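PDB 1SFS: hypothetical protein from Geobacillus stearothermophilus, which is of uncharacterised function but belongs to a glycoside hydrolase-like family and may be a bacterial lysozyme. Local coordinates for residues N100-A105 and I138-E143; V133-I138 and Y167-S172. All coordinates share one frame; numbering follows the deposited sequence.

Contact 1 (N100-A105 and I138-E143)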
ATOM      1  N   ASN A 100      -8.068  -7.632 -16.612  1.00 13.62           N
ATOM      2  CA  ASN A 100      -8.231  -7.811 -15.193  1.00 13.64           C
ATOM      3  C   ASN A 100      -7.610  -6.633 -14.400  1.00 12.47           C
ATOM      4  O   ASN A 100      -8.191  -6.178 -13.397  1.00 12.57           O
ATOM      5  CB  ASN A 100      -7.652  -9.152 -14.723  1.00 14.44           C
ATOM      6  CG  ASN A 100      -8.448 -10.324 -15.193  1.00 17.49           C
ATOM      7  OD1 ASN A 100      -9.686 -10.251 -15.146  1.00 21.83           O
ATOM      8  ND2 ASN A 100      -7.805 -11.354 -15.683  1.00 21.25           N
ATOM      9  N   GLY A 101      -6.459  -6.164 -14.833  1.00 10.95           N
ATOM     10  CA  GLY A 101      -5.874  -5.004 -14.183  1.00 10.17           C
ATOM     11  C   GLY A 101      -6.699  -3.768 -14.359  1.00 10.39           C
ATOM     12  O   GLY A 101      -6.767  -2.938 -13.439  1.00 10.89           O
ATOM     13  N   GLN A 102      -7.367  -3.557 -15.509  0.55 10.46           N
ATOM     14  CA  GLN A 102      -8.258  -2.432 -15.734  0.55 11.99           C
ATOM     15  C   GLN A 102      -9.414  -2.545 -14.744  0.55 11.33           C
ATOM     16  O   GLN A 102      -9.785  -1.559 -14.117  0.55 11.94           O
ATOM     17  CB  GLN A 102      -8.834  -2.285 -17.145  0.55 12.83           C
ATOM     18  CG  GLN A 102      -7.840  -2.128 -18.292  0.55 12.31           C
ATOM     19  CD  GLN A 102      -8.556  -2.110 -19.656  0.55 14.43           C
ATOM     20  OE1 GLN A 102      -9.106  -3.144 -20.052  0.55 20.36           O
ATOM     21  NE2 GLN A 102      -8.546  -0.970 -20.339  0.55 17.51           N
ATOM     22  N   VAL A 103     -10.040  -3.717 -14.639  1.00 12.40           N
ATOM     23  CA  VAL A 103     -11.164  -3.869 -13.701  1.00 13.47           C
ATOM     24  C   VAL A 103     -10.714  -3.511 -12.282  1.00 12.83           C
ATOM     25  O   VAL A 103     -11.439  -2.796 -11.574  1.00 13.22           O
ATOM     26  CB  VAL A 103     -11.721  -5.297 -13.775  1.00 15.93           C
ATOM     27  CG1 VAL A 103     -12.705  -5.494 -12.612  1.00 22.10           C
ATOM     28  CG2 VAL A 103     -12.377  -5.569 -15.098  1.00 20.41           C
ATOM     29  N   ALA A 104      -9.554  -3.992 -11.853  1.00 11.80           N
ATOM     30  CA  ALA A 104      -9.084  -3.709 -10.513  1.00 11.72           C
ATOM     31  C   ALA A 104      -8.903  -2.210 -10.318  1.00 10.32           C
ATOM     32  O   ALA A 104      -9.322  -1.676  -9.296  1.00 10.72           O
ATOM     33  CB  ALA A 104      -7.765  -4.478 -10.266  1.00 12.77           C
ATOM     34  N   ALA A 105      -8.248  -1.551 -11.266  1.00 10.27           N
ATOM     35  CA  ALA A 105      -8.029  -0.115 -11.140  1.00  9.78           C
ATOM     36  C   ALA A 105      -9.347   0.620 -11.077  1.00 10.01           C
ATOM     37  O   ALA A 105      -9.529   1.530 -10.295  1.00 10.19           O
ATOM     38  CB  ALA A 105      -7.197   0.358 -12.308  1.00 11.21           C
ATOM     39  N   ILE A 138       0.094  -5.167 -14.535  1.00  7.77           N
ATOM     40  CA  ILE A 138       0.759  -3.988 -13.984  1.00  7.56           C
ATOM     41  C   ILE A 138       0.577  -2.802 -14.915  1.00  7.46           C
ATOM     42  O   ILE A 138       0.263  -1.686 -14.460  1.00  8.09           O
ATOM     43  CB  ILE A 138       2.214  -4.270 -13.682  1.00  7.84           C
ATOM     44  CG1 ILE A 138       2.357  -5.304 -12.583  1.00  9.26           C
ATOM     45  CG2 ILE A 138       2.959  -2.983 -13.326  1.00  8.90           C
ATOM     46  CD1 ILE A 138       3.745  -5.725 -12.230  1.00 11.20           C
ATOM     47  N   ALA A 139       0.773  -2.997 -16.208  1.00  8.07           N
ATOM     48  CA  ALA A 139       0.533  -1.938 -17.173  1.00  8.15           C
ATOM     49  C   ALA A 139      -0.879  -1.404 -17.064  1.00  7.98           C
ATOM     50  O   ALA A 139      -1.075  -0.182 -17.085  1.00  8.62           O
ATOM     51  CB  ALA A 139       0.780  -2.458 -18.602  1.00 10.08           C
ATOM     52  N   ALA A 140      -1.875  -2.293 -16.996  1.00  8.05           N
ATOM     53  CA  ALA A 140      -3.254  -1.832 -16.916  1.00  8.76           C
ATOM     54  C   ALA A 140      -3.513  -1.061 -15.642  1.00  8.27           C
ATOM     55  O   ALA A 140      -4.267  -0.078 -15.649  1.00  8.86           O
ATOM     56  CB  ALA A 140      -4.201  -3.032 -17.009  1.00  9.95           C
ATOM     57  N   TRP A 141      -2.974  -1.519 -14.529  1.00  7.81           N
ATOM     58  CA  TRP A 141      -3.152  -0.778 -13.259  1.00  8.04           C
ATOM     59  C   TRP A 141      -2.670   0.632 -13.397  1.00  8.10           C
ATOM     60  O   TRP A 141      -3.352   1.610 -13.081  1.00  9.16           O
ATOM     61  CB  TRP A 141      -2.467  -1.599 -12.156  1.00  8.29           C
ATOM     62  CG  TRP A 141      -2.510  -0.920 -10.798  1.00  7.16           C
ATOM     63  CD1 TRP A 141      -1.504  -0.254 -10.218  1.00  7.91           C
ATOM     64  CD2 TRP A 141      -3.604  -0.919  -9.882  1.00  7.38           C
ATOM     65  NE1 TRP A 141      -1.898   0.234  -8.981  1.00  8.03           N
ATOM     66  CE2 TRP A 141      -3.161  -0.175  -8.757  1.00  7.28           C
ATOM     67  CE3 TRP A 141      -4.882  -1.472  -9.872  1.00  8.60           C
ATOM     68  CZ2 TRP A 141      -4.000   0.039  -7.658  1.00  8.44           C
ATOM     69  CZ3 TRP A 141      -5.676  -1.251  -8.769  1.00  9.93           C
ATOM     70  CH2 TRP A 141      -5.223  -0.508  -7.684  1.00  9.54           C
ATOM     71  N   VAL A 142      -1.429   0.771 -13.901  1.00  7.81           N
ATOM     72  CA  VAL A 142      -0.833   2.085 -14.075  1.00  8.36           C
ATOM     73  C   VAL A 142      -1.597   2.926 -15.075  1.00  8.59           C
ATOM     74  O   VAL A 142      -1.944   4.099 -14.827  1.00  9.54           O
ATOM     75  CB  VAL A 142       0.641   1.906 -14.498  1.00  8.92           C
ATOM     76  CG1 VAL A 142       1.259   3.216 -14.961  1.00 10.99           C
ATOM     77  CG2 VAL A 142       1.438   1.309 -13.346  1.00  9.49           C
ATOM     78  N   GLU A 143      -1.882   2.418 -16.281  0.54  8.78           N
ATOM     79  CA  GLU A 143      -2.456   3.220 -17.367  0.54  9.35           C
ATOM     80  C   GLU A 143      -3.888   3.577 -17.054  0.54  9.91           C
ATOM     81  O   GLU A 143      -4.365   4.676 -17.423  0.54 12.21           O
ATOM     82  CB  GLU A 143      -2.355   2.510 -18.715  0.54  9.64           C
ATOM     83  CG  GLU A 143      -0.968   2.229 -19.235  0.54  9.81           C
ATOM     84  CD  GLU A 143      -0.936   1.466 -20.551  0.54 13.28           C
ATOM     85  OE1 GLU A 143      -0.291   0.427 -20.573  0.54 11.70           O
ATOM     86  OE2 GLU A 143      -1.462   2.080 -21.548  0.54 19.56           O
TER

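Contact 2 (V133-I138 and Y167-S172)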
ATOM      1  N   VAL A 133       1.387 -13.070 -11.337  1.00 12.43           N
ATOM      2  CA  VAL A 133       1.496 -11.663 -11.722  1.00 11.62           C
ATOM      3  C   VAL A 133       2.099 -11.592 -13.108  1.00 10.96           C
ATOM      4  O   VAL A 133       3.097 -12.300 -13.369  1.00 13.13           O
ATOM      5  CB  VAL A 133       2.445 -10.822 -10.816  1.00 15.04           C
ATOM      6  CG1 VAL A 133       2.238  -9.331 -11.100  1.00 13.09           C
ATOM      7  CG2 VAL A 133       2.289 -11.104  -9.386  1.00 17.57           C
ATOM      8  N   ASP A 134       1.553 -10.743 -13.958  1.00 10.03           N
ATOM      9  CA  ASP A 134       2.208 -10.527 -15.234  1.00 10.55           C
ATOM     10  C   ASP A 134       2.304  -9.049 -15.570  1.00  9.09           C
ATOM     11  O   ASP A 134       1.670  -8.170 -14.930  1.00  9.42           O
ATOM     12  CB  ASP A 134       1.587 -11.354 -16.357  1.00 12.47           C
ATOM     13  CG  ASP A 134       0.238 -10.946 -16.841  1.00 14.13           C
ATOM     14  OD1 ASP A 134      -0.312 -11.723 -17.696  1.00 22.40           O
ATOM     15  OD2 ASP A 134      -0.325  -9.907 -16.472  1.00 12.54           O
ATOM     16  N   ALA A 135       3.150  -8.741 -16.528  1.00  9.24           N
ATOM     17  CA  ALA A 135       3.415  -7.380 -16.908  1.00  8.65           C
ATOM     18  C   ALA A 135       2.191  -6.683 -17.432  1.00  8.16           C
ATOM     19  O   ALA A 135       2.082  -5.454 -17.216  1.00  9.04           O
ATOM     20  CB  ALA A 135       4.515  -7.393 -17.963  1.00  9.91           C
ATOM     21  N   ALA A 136       1.306  -7.362 -18.114  1.00  8.73           N
ATOM     22  CA  ALA A 136       0.109  -6.715 -18.651  1.00  9.28           C
ATOM     23  C   ALA A 136      -0.793  -6.194 -17.551  1.00  8.26           C
ATOM     24  O   ALA A 136      -1.409  -5.144 -17.714  1.00  8.67           O
ATOM     25  CB  ALA A 136      -0.651  -7.669 -19.591  1.00 11.27           C
ATOM     26  N   TRP A 137      -0.933  -6.936 -16.468  1.00  8.36           N
ATOM     27  CA  TRP A 137      -1.779  -6.467 -15.364  1.00  8.25           C
ATOM     28  C   TRP A 137      -1.220  -5.180 -14.770  1.00  7.71           C
ATOM     29  O   TRP A 137      -1.947  -4.231 -14.503  1.00  7.92           O
ATOM     30  CB  TRP A 137      -1.888  -7.569 -14.299  1.00  8.53           C
ATOM     31  CG  TRP A 137      -2.902  -7.325 -13.243  1.00  8.71           C
ATOM     32  CD1 TRP A 137      -4.146  -7.942 -13.221  1.00  9.86           C
ATOM     33  CD2 TRP A 137      -2.842  -6.494 -12.098  1.00  8.63           C
ATOM     34  NE1 TRP A 137      -4.844  -7.528 -12.118  1.00  9.93           N
ATOM     35  CE2 TRP A 137      -4.085  -6.643 -11.421  1.00  9.32           C
ATOM     36  CE3 TRP A 137      -1.921  -5.631 -11.534  1.00  9.21           C
ATOM     37  CZ2 TRP A 137      -4.387  -5.956 -10.234  1.00 10.74           C
ATOM     38  CZ3 TRP A 137      -2.224  -4.943 -10.371  1.00 10.55           C
ATOM     39  CH2 TRP A 137      -3.451  -5.113  -9.760  1.00 11.24           C
ATOM     40  N   ILE A 138       0.094  -5.167 -14.535  1.00  7.77           N
ATOM     41  CA  ILE A 138       0.759  -3.988 -13.984  1.00  7.56           C
ATOM     42  C   ILE A 138       0.577  -2.802 -14.915  1.00  7.46           C
ATOM     43  O   ILE A 138       0.263  -1.686 -14.460  1.00  8.09           O
ATOM     44  CB  ILE A 138       2.214  -4.270 -13.682  1.00  7.84           C
ATOM     45  CG1 ILE A 138       2.357  -5.304 -12.583  1.00  9.26           C
ATOM     46  CG2 ILE A 138       2.959  -2.983 -13.326  1.00  8.90           C
ATOM     47  CD1 ILE A 138       3.745  -5.725 -12.230  1.00 11.20           C
ATOM     48  N   TYR A 167       7.129  -6.540 -13.074  1.00  7.28           N
ATOM     49  CA  TYR A 167       7.324  -5.130 -12.966  1.00  6.72           C
ATOM     50  C   TYR A 167       8.413  -4.656 -13.901  1.00  6.83           C
ATOM     51  O   TYR A 167       8.262  -3.670 -14.618  1.00  7.15           O
ATOM     52  CB  TYR A 167       7.633  -4.753 -11.469  1.00  7.56           C
ATOM     53  CG  TYR A 167       7.997  -3.309 -11.325  1.00  7.24           C
ATOM     54  CD1 TYR A 167       7.028  -2.298 -11.270  1.00  7.34           C
ATOM     55  CD2 TYR A 167       9.335  -2.941 -11.285  1.00  7.16           C
ATOM     56  CE1 TYR A 167       7.417  -0.967 -11.164  1.00  7.39           C
ATOM     57  CE2 TYR A 167       9.705  -1.619 -11.219  1.00  7.58           C
ATOM     58  CZ  TYR A 167       8.748  -0.634 -11.146  1.00  7.53           C
ATOM     59  OH  TYR A 167       9.089   0.705 -11.108  1.00  8.22           O
ATOM     60  N   CYS A 168       9.563  -5.345 -13.898  1.00  7.05           N
ATOM     61  CA  CYS A 168      10.685  -4.888 -14.747  1.00  7.27           C
ATOM     62  C   CYS A 168      10.328  -5.035 -16.227  1.00  7.02           C
ATOM     63  O   CYS A 168      10.722  -4.154 -17.019  1.00  7.68           O
ATOM     64  CB  CYS A 168      11.960  -5.549 -14.378  1.00  9.26           C
ATOM     65  SG  CYS A 168      12.571  -5.021 -12.720  1.00 13.27           S
ATOM     66  N   GLU A 169       9.580  -6.067 -16.625  1.00  7.16           N
ATOM     67  CA  GLU A 169       9.132  -6.153 -18.003  1.00  7.50           C
ATOM     68  C   GLU A 169       8.205  -4.999 -18.307  1.00  7.20           C
ATOM     69  O   GLU A 169       8.304  -4.352 -19.374  1.00  8.12           O
ATOM     70  CB  GLU A 169       8.451  -7.485 -18.256  1.00  7.65           C
ATOM     71  CG  GLU A 169       7.771  -7.554 -19.595  1.00  9.40           C
ATOM     72  CD  GLU A 169       7.035  -8.828 -19.911  1.00 10.81           C
ATOM     73  OE1 GLU A 169       6.326  -8.834 -20.981  1.00 12.60           O
ATOM     74  OE2 GLU A 169       7.193  -9.818 -19.168  1.00 13.80           O
ATOM     75  N   ALA A 170       7.272  -4.690 -17.408  1.00  7.05           N
ATOM     76  CA  ALA A 170       6.359  -3.574 -17.651  1.00  7.31           C
ATOM     77  C   ALA A 170       7.106  -2.275 -17.836  1.00  6.78           C
ATOM     78  O   ALA A 170       6.774  -1.454 -18.705  1.00  7.96           O
ATOM     79  CB  ALA A 170       5.349  -3.484 -16.522  1.00  7.76           C
ATOM     80  N   VAL A 171       8.115  -2.010 -17.027  1.00  6.99           N
ATOM     81  CA  VAL A 171       8.942  -0.806 -17.142  1.00  7.01           C
ATOM     82  C   VAL A 171       9.681  -0.767 -18.465  1.00  7.22           C
ATOM     83  O   VAL A 171       9.767   0.288 -19.091  1.00  8.64           O
ATOM     84  CB  VAL A 171       9.929  -0.710 -15.979  1.00  7.72           C
ATOM     85  CG1 VAL A 171      10.968   0.384 -16.206  1.00  9.65           C
ATOM     86  CG2 VAL A 171       9.205  -0.488 -14.665  1.00  8.22           C
ATOM     87  N   SER A 172      10.232  -1.873 -18.898  0.50  7.80           N
ATOM     88  CA  SER A 172      10.912  -1.894 -20.188  0.50  8.30           C
ATOM     89  C   SER A 172       9.933  -1.548 -21.296  0.50  8.60           C
ATOM     90  O   SER A 172      10.247  -0.776 -22.225  0.50 11.56           O
ATOM     91  CB  SER A 172      11.529  -3.270 -20.339  0.50  9.83           C
ATOM     92  OG  SER A 172      12.000  -3.481 -21.650  0.50 11.15           O
TER
HETATM   93  O   HOH W   1       5.047 -10.839 -17.344  0.69 21.49           O

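Contact 1 (N100-A105 and I138-E143)
Ala140 presses its methyl group straight onto the backbone of helix 98-114 at Gly101, with CB 3.7 Å from Gly101 C and 3.5 Å from Gln102 N. The absence of a side chain at Gly101 makes this possible: a methyl group there would point at helix 135-145 and collide with Ala140 CB. The CA atoms of Gly101 and Ala140 therefore come within 4.9 Å, and the axes of the two segments approach to 7.4 Å at a crossing angle of -36°. Further along, Trp141 takes over the packing. Its CB is the pivot: with CG anti to the backbone N (chi1 177°), the indole is carried toward helix 98-114, its six-membered ring ending beside Ala104 and Ala105. On the five-membered ring, NE1 turns to strand 151-156, where it makes a weak hydrogen bond to Gly153 O. The benzo half does the packing across the contact. CE3 lies 3.8 Å from Ala105 CB, and CZ3, further out, comes to 3.5 Å from Ala105 CA and 4.1 Å from Ala104 CB. The backbone carbonyl carbon of Ala104 and Gly101 O both sit at the edge of the ring, near its plane, whereas Ala105 CA meets it obliquely. The short side chains of Ala104 and Ala105 let so broad a ring come close to the helix backbone, and Pro152 and Leu154 of strand 151-156 also touch it. With an alanine in place of Trp141, the methyl groups of Ala104 and Ala105 would probably lose their aromatic neighbour and Gly153 O its weak indole donor. No hydrogen bond joins the two segments, so the attraction between them is essentially dispersive and hydrophobic, and its strength depends on how closely small residues and one large flat ring fit together.

Contact 2 (V133-I138 and Y167-S172)
Glu169 lays its extended chain across the methyl group of Ala135, with CD 3.5 Å from Ala135 CB and the CB and CG methylenes alongside it. CG stands anti to the backbone N (chi1 171°), which carries the carboxylate out to the first turn of helix 135-145. There OE2 accepts from a water, 3.0 Å away, that in turn accepts from Ala135 N, bridging the charge to an amide of the first turn. OE1 forms a salt bridge with Arg173, and a bound phosphate, probably from the crystallisation liquor, lies close by. Asp134 caps the same helix, its OD2 taking the N-H of Trp137 at 3.0 Å. Away from these polar groups the contact is apolar: Ala170 CB packs 4.2 Å from Ala135 CB and 4.0 Å from Ile138 CG2. Ile138 CD1 reaches on to the backbone of Tyr167, 3.6 Å from its N, while the tyrosine ring turns off to rest a face on Val171 CG2 and to bond through OH to Ser209 O. Small alanines meet where these consecutive helices pack side by side on a mainly parallel beta/alpha sheet, consistent with the TIM-barrel-like architecture of glycoside hydrolase-like domains.

After three strands and two helices the chain reaches helix 98-114, which carries 100-105, passes through strand 122-126, and returns along helix 135-145, where 138-143 closes the loop of contact 1. Before that loop ends, 133-138 has already opened the loop of contact 2, which runs through strand 151-156 and closes at 167-172 on helix 163-173. The two loops therefore cross. Helix 135-145 serves both neighbours, and Ile138, common to both segment pairs, spends its side chain on contact 2. Trp137 joins the contacts by packing back against helix 98-114, its CZ2 3.7 Å from Ala104 CB. Three successive helices are thus tied together.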